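Local coordinates for protein aminotransferase (Paracoccus denitrificans, PDB 4GRX) that probably transfers amino groups between amines and oxo acids or ketones as a class III omega-aminotransferase that carries pyridoxal phosphate on a lysine, at residues D63-L68 against S432-P437; V165-A170 against L183-F188. One frame throughout, in Å; residues are numbered along the deposited sequence.

Interaction 1. Residues D63-L68 against S432-P437; sequences DANSGL and SIVLCP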
ATOM      1  N   ASP A  63     -25.453  -1.566  -6.440  1.00 30.81           N
ATOM      2  CA  ASP A  63     -24.435  -1.174  -5.446  1.00 30.00           C
ATOM      3  C   ASP A  63     -24.370   0.340  -5.312  1.00 30.30           C
ATOM      4  O   ASP A  63     -23.671   1.000  -6.069  1.00 30.30           O
ATOM      5  CB  ASP A  63     -23.046  -1.758  -5.774  1.00 28.87           C
ATOM      6  CG  ASP A  63     -22.030  -1.524  -4.659  1.00 28.54           C
ATOM      7  OD1 ASP A  63     -21.996  -0.408  -4.086  1.00 28.61           O
ATOM      8  OD2 ASP A  63     -21.243  -2.455  -4.343  1.00 28.23           O
ATOM      9  N   ALA A  64     -25.101   0.874  -4.337  1.00 31.07           N
ATOM     10  CA  ALA A  64     -25.180   2.317  -4.105  1.00 31.75           C
ATOM     11  C   ALA A  64     -23.994   2.826  -3.293  1.00 31.22           C
ATOM     12  O   ALA A  64     -24.017   3.941  -2.788  1.00 32.58           O
ATOM     13  CB  ALA A  64     -26.483   2.674  -3.409  1.00 32.59           C
ATOM     14  N   ASN A  65     -22.952   2.011  -3.179  1.00 29.90           N
ATOM     15  CA  ASN A  65     -21.749   2.388  -2.441  1.00 28.39           C
ATOM     16  C   ASN A  65     -20.559   2.464  -3.385  1.00 27.16           C
ATOM     17  O   ASN A  65     -19.413   2.547  -2.948  1.00 26.10           O
ATOM     18  CB  ASN A  65     -21.483   1.361  -1.338  1.00 27.97           C
ATOM     19  CG  ASN A  65     -20.767   1.953  -0.153  1.00 28.12           C
ATOM     20  OD1 ASN A  65     -19.591   1.660   0.096  1.00 28.41           O
ATOM     21  ND2 ASN A  65     -21.465   2.793   0.592  1.00 29.07           N
ATOM     22  N   SER A  66     -20.849   2.427  -4.683  1.00 27.34           N
ATOM     23  CA  SER A  66     -19.839   2.472  -5.734  1.00 27.29           C
ATOM     24  C   SER A  66     -18.800   1.414  -5.501  1.00 26.24           C
ATOM     25  O   SER A  66     -17.621   1.653  -5.736  1.00 25.92           O
ATOM     26  CB  SER A  66     -19.141   3.833  -5.774  1.00 27.69           C
ATOM     27  OG  SER A  66     -19.905   4.790  -6.465  1.00 29.34           O
ATOM     28  N   GLY A  67     -19.243   0.246  -5.049  1.00 26.26           N
ATOM     29  CA  GLY A  67     -18.357  -0.724  -4.427  1.00 25.84           C
ATOM     30  C   GLY A  67     -17.825  -0.071  -3.168  1.00 25.78           C
ATOM     31  O   GLY A  67     -18.425  -0.163  -2.098  1.00 25.67           O
ATOM     32  N   LEU A  68     -16.720   0.650  -3.309  1.00 26.05           N
ATOM     33  CA  LEU A  68     -16.106   1.305  -2.174  1.00 25.97           C
ATOM     34  C   LEU A  68     -15.742   2.751  -2.471  1.00 26.50           C
ATOM     35  O   LEU A  68     -14.581   3.117  -2.410  1.00 27.05           O
ATOM     36  CB  LEU A  68     -14.884   0.511  -1.768  1.00 25.51           C
ATOM     37  CG  LEU A  68     -14.463   0.538  -0.311  1.00 25.61           C
ATOM     38  CD1 LEU A  68     -15.653   0.619   0.631  1.00 26.00           C
ATOM     39  CD2 LEU A  68     -13.615  -0.696  -0.056  1.00 24.91           C
ATOM     40  N   SER A 432     -24.999   5.915  10.615  1.00 30.29           N
ATOM     41  CA  SER A 432     -25.042   6.789   9.442  1.00 29.65           C
ATOM     42  C   SER A 432     -25.261   5.952   8.191  1.00 29.19           C
ATOM     43  O   SER A 432     -24.335   5.263   7.736  1.00 28.95           O
ATOM     44  CB  SER A 432     -23.719   7.562   9.301  1.00 29.09           C
ATOM     45  OG  SER A 432     -23.490   8.420  10.404  1.00 29.28           O
ATOM     46  N   ILE A 433     -26.478   5.993   7.648  1.00 29.11           N
ATOM     47  CA  ILE A 433     -26.808   5.311   6.395  1.00 28.49           C
ATOM     48  C   ILE A 433     -26.247   6.100   5.211  1.00 28.14           C
ATOM     49  O   ILE A 433     -26.726   7.192   4.885  1.00 28.35           O
ATOM     50  CB  ILE A 433     -28.324   5.168   6.235  1.00 29.43           C
ATOM     51  CG1 ILE A 433     -28.923   4.558   7.502  1.00 29.95           C
ATOM     52  CG2 ILE A 433     -28.666   4.357   4.986  1.00 29.41           C
ATOM     53  CD1 ILE A 433     -30.227   5.199   7.920  1.00 30.88           C
ATOM     54  N   VAL A 434     -25.234   5.533   4.565  1.00 27.48           N
ATOM     55  CA  VAL A 434     -24.464   6.231   3.548  1.00 27.01           C
ATOM     56  C   VAL A 434     -24.884   5.818   2.147  1.00 27.32           C
ATOM     57  O   VAL A 434     -25.158   4.650   1.873  1.00 27.70           O
ATOM     58  CB  VAL A 434     -22.958   5.986   3.752  1.00 26.41           C
ATOM     59  CG1 VAL A 434     -22.139   6.539   2.605  1.00 26.16           C
ATOM     60  CG2 VAL A 434     -22.506   6.609   5.055  1.00 26.44           C
ATOM     61  N   LEU A 435     -24.941   6.796   1.260  1.00 27.57           N
ATOM     62  CA  LEU A 435     -25.252   6.558  -0.126  1.00 27.57           C
ATOM     63  C   LEU A 435     -24.211   7.292  -0.951  1.00 27.59           C
ATOM     64  O   LEU A 435     -24.036   8.524  -0.812  1.00 27.76           O
ATOM     65  CB  LEU A 435     -26.653   7.066  -0.433  1.00 28.44           C
ATOM     66  CG  LEU A 435     -27.857   6.328   0.158  1.00 28.91           C
ATOM     67  CD1 LEU A 435     -29.145   7.039  -0.245  1.00 29.75           C
ATOM     68  CD2 LEU A 435     -27.903   4.859  -0.273  1.00 28.85           C
ATOM     69  N   CYS A 436     -23.482   6.534  -1.765  1.00 27.41           N
ATOM     70  CA  CYS A 436     -22.448   7.095  -2.637  1.00 27.58           C
ATOM     71  C   CYS A 436     -22.351   6.315  -3.947  1.00 27.57           C
ATOM     72  O   CYS A 436     -21.313   5.696  -4.239  1.00 27.09           O
ATOM     73  CB  CYS A 436     -21.087   7.177  -1.917  1.00 27.66           C
ATOM     74  SG  CYS A 436     -20.406   5.605  -1.321  1.00 28.17           S
ATOM     75  N   PRO A 437     -23.433   6.358  -4.755  1.00 27.99           N
ATOM     76  CA  PRO A 437     -23.553   5.549  -5.974  1.00 28.26           C
ATOM     77  C   PRO A 437     -22.568   5.978  -7.076  1.00 28.12           C
ATOM     78  O   PRO A 437     -22.029   7.083  -7.015  1.00 28.03           O
ATOM     79  CB  PRO A 437     -25.003   5.806  -6.434  1.00 29.22           C
ATOM     80  CG  PRO A 437     -25.539   6.919  -5.589  1.00 29.22           C
ATOM     81  CD  PRO A 437     -24.457   7.419  -4.694  1.00 28.46           C
TER

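Interaction 2. Residues V165-A170 against L183-F188; sequences VTAVSA and LPLPGF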
ATOM      1  N   VAL A 165      -5.305   2.857   7.096  1.00 19.09           N
ATOM      2  CA  VAL A 165      -5.119   1.735   8.002  1.00 18.96           C
ATOM      3  C   VAL A 165      -3.681   1.327   8.329  1.00 18.88           C
ATOM      4  O   VAL A 165      -3.511   0.398   9.107  1.00 19.48           O
ATOM      5  CB  VAL A 165      -5.918   0.468   7.574  1.00 19.86           C
ATOM      6  CG1 VAL A 165      -7.423   0.738   7.536  1.00 19.83           C
ATOM      7  CG2 VAL A 165      -5.404  -0.106   6.255  1.00 20.06           C
ATOM      8  N   THR A 166      -2.651   1.985   7.786  1.00 18.41           N
ATOM      9  CA  THR A 166      -1.293   1.714   8.298  1.00 18.44           C
ATOM     10  C   THR A 166      -1.193   2.268   9.733  1.00 18.54           C
ATOM     11  O   THR A 166      -2.034   3.098  10.139  1.00 18.11           O
ATOM     12  CB  THR A 166      -0.164   2.341   7.448  1.00 18.31           C
ATOM     13  OG1 THR A 166      -0.150   3.763   7.651  1.00 18.24           O
ATOM     14  CG2 THR A 166      -0.301   2.003   5.955  1.00 18.59           C
ATOM     15  N   ALA A 167      -0.182   1.838  10.497  1.00 18.59           N
ATOM     16  CA  ALA A 167      -0.055   2.333  11.879  1.00 18.75           C
ATOM     17  C   ALA A 167      -0.231   3.856  11.944  1.00 19.34           C
ATOM     18  O   ALA A 167      -0.941   4.378  12.831  1.00 19.65           O
ATOM     19  CB  ALA A 167       1.273   1.916  12.515  1.00 18.21           C
ATOM     20  N   VAL A 168       0.412   4.564  11.014  1.00 19.53           N
ATOM     21  CA  VAL A 168       0.388   6.030  11.020  1.00 20.21           C
ATOM     22  C   VAL A 168      -0.969   6.598  10.554  1.00 20.74           C
ATOM     23  O   VAL A 168      -1.566   7.393  11.270  1.00 21.12           O
ATOM     24  CB  VAL A 168       1.563   6.627  10.214  1.00 20.04           C
ATOM     25  CG1 VAL A 168       1.387   8.115   9.980  1.00 19.45           C
ATOM     26  CG2 VAL A 168       2.857   6.369  10.951  1.00 20.24           C
ATOM     27  N   SER A 169      -1.445   6.176   9.381  1.00 21.00           N
ATOM     28  CA  SER A 169      -2.751   6.602   8.862  1.00 21.34           C
ATOM     29  C   SER A 169      -3.922   6.201   9.766  1.00 21.83           C
ATOM     30  O   SER A 169      -4.945   6.884   9.810  1.00 22.82           O
ATOM     31  CB  SER A 169      -2.961   6.160   7.399  1.00 21.93           C
ATOM     32  OG  SER A 169      -2.657   4.790   7.186  1.00 22.09           O
ATOM     33  N   ALA A 170      -3.767   5.106  10.506  1.00 21.90           N
ATOM     34  CA  ALA A 170      -4.759   4.729  11.510  1.00 21.22           C
ATOM     35  C   ALA A 170      -4.683   5.648  12.743  1.00 21.29           C
ATOM     36  O   ALA A 170      -5.710   5.922  13.384  1.00 21.54           O
ATOM     37  CB  ALA A 170      -4.616   3.266  11.889  1.00 20.44           C
ATOM     38  N   LEU A 183      -3.581   1.993  19.232  1.00 19.07           N
ATOM     39  CA  LEU A 183      -3.360   3.279  18.575  1.00 18.42           C
ATOM     40  C   LEU A 183      -4.372   4.302  19.094  1.00 19.15           C
ATOM     41  O   LEU A 183      -5.297   3.921  19.841  1.00 20.34           O
ATOM     42  CB  LEU A 183      -3.470   3.135  17.060  1.00 17.64           C
ATOM     43  CG  LEU A 183      -2.511   2.150  16.393  1.00 17.34           C
ATOM     44  CD1 LEU A 183      -2.810   2.117  14.904  1.00 17.33           C
ATOM     45  CD2 LEU A 183      -1.049   2.480  16.636  1.00 16.53           C
ATOM     46  N   PRO A 184      -4.206   5.598  18.737  1.00 18.37           N
ATOM     47  CA  PRO A 184      -3.128   6.243  17.965  1.00 17.55           C
ATOM     48  C   PRO A 184      -1.759   6.135  18.651  1.00 17.40           C
ATOM     49  O   PRO A 184      -1.709   6.034  19.887  1.00 18.05           O
ATOM     50  CB  PRO A 184      -3.551   7.725  17.976  1.00 17.69           C
ATOM     51  CG  PRO A 184      -4.382   7.886  19.227  1.00 17.80           C
ATOM     52  CD  PRO A 184      -5.159   6.596  19.275  1.00 18.32           C
ATOM     53  N   LEU A 185      -0.672   6.184  17.870  1.00 16.70           N
ATOM     54  CA  LEU A 185       0.705   6.334  18.386  0.83 16.42           C
ATOM     55  C   LEU A 185       0.945   7.740  18.980  1.00 16.73           C
ATOM     56  O   LEU A 185       0.225   8.668  18.631  1.00 16.59           O
ATOM     57  CB  LEU A 185       1.705   6.149  17.251  0.83 15.83           C
ATOM     58  CG  LEU A 185       1.824   4.838  16.494  0.75 15.77           C
ATOM     59  CD1 LEU A 185       2.636   5.065  15.231  1.00 15.51           C
ATOM     60  CD2 LEU A 185       2.447   3.765  17.373  1.00 15.92           C
ATOM     61  N   PRO A 186       1.994   7.923  19.830  1.00 17.19           N
ATOM     62  CA  PRO A 186       2.270   9.304  20.259  1.00 17.66           C
ATOM     63  C   PRO A 186       2.380  10.236  19.041  1.00 18.18           C
ATOM     64  O   PRO A 186       2.863   9.821  17.971  1.00 18.48           O
ATOM     65  CB  PRO A 186       3.642   9.195  20.949  1.00 17.68           C
ATOM     66  CG  PRO A 186       3.773   7.758  21.339  1.00 17.49           C
ATOM     67  CD  PRO A 186       3.053   6.989  20.271  1.00 16.99           C
ATOM     68  N   GLY A 187       1.909  11.465  19.186  1.00 18.62           N
ATOM     69  CA  GLY A 187       2.139  12.486  18.173  1.00 19.10           C
ATOM     70  C   GLY A 187       0.981  12.752  17.231  1.00 19.46           C
ATOM     71  O   GLY A 187       1.127  13.506  16.258  1.00 20.05           O
ATOM     72  N   PHE A 188      -0.165  12.133  17.499  1.00 19.08           N
ATOM     73  CA  PHE A 188      -1.336  12.303  16.650  1.00 18.86           C
ATOM     74  C   PHE A 188      -2.463  12.836  17.506  1.00 19.72           C
ATOM     75  O   PHE A 188      -2.859  12.203  18.483  1.00 20.14           O
ATOM     76  CB  PHE A 188      -1.693  10.977  15.960  1.00 18.38           C
ATOM     77  CG  PHE A 188      -0.636  10.516  15.006  1.00 17.88           C
ATOM     78  CD1 PHE A 188      -0.741  10.789  13.649  1.00 17.94           C
ATOM     79  CD2 PHE A 188       0.504   9.862  15.469  1.00 17.90           C
ATOM     80  CE1 PHE A 188       0.271  10.409  12.761  1.00 17.89           C
ATOM     81  CE2 PHE A 188       1.515   9.467  14.585  1.00 17.79           C
ATOM     82  CZ  PHE A 188       1.397   9.747  13.226  1.00 17.67           C
TER

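Interaction 1. Residues D63-L68 against S432-P437
The backbone of Ala-64 meets that of Cys-436 where strand 432-435 ends, the amide N of Cys-436 giving a 2.8 Å hydrogen bond to Ala-64 O from a position close to the line of the carbonyl bond (C=O...N 168°). Ala-64 sits in a type I turn running from Asp-63 to Ser-66. Asp-63 closes an Asx turn there: its OD1 accepts from Asn-65 N at 2.8 Å and, more weakly, from Gly-67 N, which holds the carboxylate inside the bend. Its OD2 is hydrogen-bonded to Tyr-94 OH of the second subunit.

The second link runs through a side chain. Ser-66 OG lies beside its own backbone N and anti to the carbonyl carbon (chi1 -81°), directed at the other segment, and gives a 2.8 Å hydrogen bond to Cys-436 O, tilted 16° from the carbonyl plane. An alanine here would probably leave Cys-436 O without this donor and Arg-276 without one of its hydrogen-bond partners. Arg-276 also binds Pro-437 O, so its guanidinium spans both segments. Apolar contact is modest: Ala-64 CB reaches the CD2 branch of Leu-435 at 4.1 Å, next to Met-449 of helix 443-463, while Cys-436 SG lies 3.6 Å from Asn-65 O.

Two hydrogen bonds thus join the loop after strand 60-63 to the end of strand 432-435, with close packing around them. In this buried setting they satisfy both backbone polar groups of Cys-436, N by a carbonyl and O by a hydroxyl.

Interaction 2. Residues V165-A170 against L183-F188
Val-168 CG1 stands anti to its backbone N (chi1 168°) and Phe-188 CG anti to its own carbonyl carbon (chi1 -65°), which brings the methyl to the far end of the ring. CG1 lies 3.6 Å from Phe-188 CZ and 3.8 Å from CE1, and the two side chains cross at about a right angle. Further along, the CD1 branch of Leu-183 lies beside the helix, 3.7 Å from Ala-170 CB and 3.6 Å from Ala-167 O. Leu-185 CD1 comes between these two contacts, 4.4 Å from Ala-167 CB, a looser approach.

Thr-166 occupies the N-cap of helix 167-172, its OG1 accepting from Ser-169 N at 3.2 Å in a fairly straight bond (164°). The same OG1 is hydrogen-bonded to Asp-134 OD2 of the same chain. Ala-167 and Val-168 also pack on Val-168 and Ala-167 of the second subunit, so the helix start lies at the dimer interface. The facing segment bends through a type II turn from Leu-185 to Phe-188, with Gly-187 at positive phi.

No hydrogen bond crosses between the two segments; the join is aliphatic and aromatic packing. Ser-171 OG bonds both Ala-167 O and Leu-185 N, tying the first helical turn to the chain that leads into strand 188-191.

The two contacts lie on opposite sides of the chain's centre, their own centres 26 Å apart and their nearest atoms about 10 Å apart, without touching. Interaction 2 is local, closing a short excursion between helix 167-172 and strand 188-191, an outermost strand, within this chain, of the seven-stranded sheet. It is nested within the long loop that interaction 1 closes. The bound delta-amino valeric acid lies about 7 Å from the side chain of Asn-65 and about 11 Å from that of Ala-170. The contacts join different parts of the fold, the first a loop to the three-stranded sheet, the second a helix to the edge of the seven-stranded sheet, and both lie against the second subunit.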